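Local coordinates for protein transcriptional regulator, HTH_3 family (Vibrio cholerae, PDB 1Y9Q) that probably regulates transcription by binding DNA through a helix-turn-helix domain, and carries a cupin domain that holds zinc and D-methionine, at residues A[13-18]-A[71-76]. Residues are numbered along the deposited sequence; the frame is centred on the assembly and turned at random.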
# COMPACT_ATOMS: atom_id res chain seq x y z
N ALA A 13 -2.00 -23.85 -4.31
CA ALA A 13 -2.07 -24.09 -5.74
C ALA A 13 -3.35 -24.84 -6.12
O ALA A 13 -4.12 -24.39 -6.98
CB ALA A 13 -0.85 -24.90 -6.20
N ASN A 14 -3.58 -25.97 -5.46
CA ASN A 14 -4.76 -26.78 -5.75
C ASN A 14 -6.09 -26.10 -5.44
O ASN A 14 -7.02 -26.16 -6.25
CB ASN A 14 -4.68 -28.13 -5.03
CG ASN A 14 -3.49 -28.97 -5.48
OD1 ASN A 14 -3.04 -28.87 -6.62
ND2 ASN A 14 -2.98 -29.81 -4.58
N GLN A 15 -6.21 -25.45 -4.28
CA GLN A 15 -7.48 -24.80 -3.94
C GLN A 15 -7.74 -23.56 -4.79
O GLN A 15 -8.89 -23.29 -5.15
CB GLN A 15 -7.53 -24.45 -2.45
CG GLN A 15 -8.89 -23.89 -1.98
CD GLN A 15 -10.08 -24.82 -2.26
OE1 GLN A 15 -9.91 -25.95 -2.71
NE2 GLN A 15 -11.29 -24.32 -2.00
N LEU A 16 -6.69 -22.81 -5.12
CA LEU A 16 -6.87 -21.63 -5.96
C LEU A 16 -7.46 -22.04 -7.29
O LEU A 16 -8.38 -21.41 -7.80
CB LEU A 16 -5.54 -20.92 -6.21
CG LEU A 16 -5.57 -19.84 -7.30
CD1 LEU A 16 -6.69 -18.83 -7.02
CD2 LEU A 16 -4.22 -19.14 -7.39
N LYS A 17 -6.93 -23.12 -7.85
CA LYS A 17 -7.41 -23.63 -9.12
C LYS A 17 -8.88 -24.04 -8.98
O LYS A 17 -9.70 -23.73 -9.84
CB LYS A 17 -6.56 -24.83 -9.56
CG LYS A 17 -6.80 -25.27 -11.00
CD LYS A 17 -5.91 -26.45 -11.35
CE LYS A 17 -6.13 -26.90 -12.79
NZ LYS A 17 -5.21 -28.02 -13.16
N ASN A 18 -9.20 -24.74 -7.89
CA ASN A 18 -10.57 -25.18 -7.67
C ASN A 18 -11.50 -23.96 -7.59
O ASN A 18 -12.51 -23.90 -8.28
CB ASN A 18 -10.68 -25.97 -6.37
CG ASN A 18 -11.99 -26.72 -6.26
OD1 ASN A 18 -13.07 -26.13 -6.40
ND2 ASN A 18 -11.91 -28.02 -6.00
N PHE A 71 -8.55 -22.75 2.18
CA PHE A 71 -8.33 -24.00 2.91
C PHE A 71 -9.59 -24.85 3.03
O PHE A 71 -9.62 -25.84 3.76
CB PHE A 71 -7.80 -23.65 4.30
CG PHE A 71 -6.58 -22.77 4.27
CD1 PHE A 71 -5.30 -23.32 4.26
CD2 PHE A 71 -6.71 -21.38 4.20
CE1 PHE A 71 -4.17 -22.50 4.18
CE2 PHE A 71 -5.60 -20.56 4.11
CZ PHE A 71 -4.32 -21.12 4.10
N ALA A 72 -10.63 -24.48 2.28
CA ALA A 72 -11.91 -25.18 2.32
C ALA A 72 -11.87 -26.68 2.00
O ALA A 72 -12.77 -27.42 2.39
CB ALA A 72 -12.89 -24.49 1.38
N ASN A 73 -10.83 -27.12 1.30
CA ASN A 73 -10.69 -28.53 0.94
C ASN A 73 -10.22 -29.36 2.13
O ASN A 73 -10.41 -30.57 2.17
CB ASN A 73 -9.68 -28.67 -0.19
CG ASN A 73 -8.30 -28.19 0.21
OD1 ASN A 73 -7.44 -28.98 0.58
ND2 ASN A 73 -8.10 -26.88 0.16
N ASP A 74 -9.60 -28.68 3.09
CA ASP A 74 -9.09 -29.32 4.30
C ASP A 74 -9.17 -28.29 5.43
O ASP A 74 -8.15 -27.80 5.91
CB ASP A 74 -7.64 -29.76 4.08
CG ASP A 74 -7.14 -30.71 5.15
OD1 ASP A 74 -7.83 -30.86 6.18
OD2 ASP A 74 -6.06 -31.29 4.95
N PRO A 75 -10.40 -27.96 5.85
CA PRO A 75 -10.69 -27.00 6.92
C PRO A 75 -9.74 -27.08 8.11
O PRO A 75 -9.32 -26.06 8.64
CB PRO A 75 -12.13 -27.33 7.30
CG PRO A 75 -12.72 -27.74 5.98
CD PRO A 75 -11.64 -28.62 5.40
N GLN A 76 -9.41 -28.30 8.51
CA GLN A 76 -8.51 -28.54 9.64
C GLN A 76 -7.20 -27.75 9.55
O GLN A 76 -6.71 -27.23 10.56
CB GLN A 76 -8.20 -30.03 9.74
CG GLN A 76 -7.16 -30.39 10.80
CD GLN A 76 -6.77 -31.86 10.76
OE1 GLN A 76 -7.60 -32.74 10.98
NE2 GLN A 76 -5.50 -32.13 10.47
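The side-chain amide of Gln15 lies between the loop and its own helix: Ala72 and Asn73 cover one face, and CB of Asn18, further along helix 5-22, lies against the other, 3.7 Å from Gln15 OE1. At the nitrogen end of the covered face, Ala72 CB stands 3.7 Å from Gln15 NE2. At the oxygen end the side chains of Gln15 and Asn73 pass one another head to tail, their amide planes 34° apart. Asn73 ND2 stands above the plane of the Gln15 amide, offset past the edge between OE1 and CG, 3.5 Å from Gln15 OE1 and 3.6 Å from Gln15 CB, and the touch is one of van der Waals contact. The polar ends are engaged elsewhere. Gln15 NE2 donates to the carbonyl oxygen of Ala69, just upstream in the same loop, while Asn73 ND2 is hydrogen-bonded to OE1 of Gln11, one turn earlier on the helix. These two bonds tie the loop to the helix at successive turns and hold both amides in place. Gln15 reaches its partner by starting anti to the backbone N (chi1 -174°) and then bending at chi2 (56°), which sets the amide face against Ala72 and Asn73. Asn73 is presented by a type I turn from Phe71 to Asp74, in which Asp74 N bonds to Phe71 O at 2.9 Å. The CB of Phe71 points away from the helix segment, and its side chain packs on Gln11 and Ile12. On the helix, Leu16 faces helices 38-45 and 53-63, in the interior of the helix-turn-helix domain. The contact thus fastens the connection between helix 53-63 and helix 76-80 onto helix 5-22, ahead of strand 90-99, the first strand of the chain.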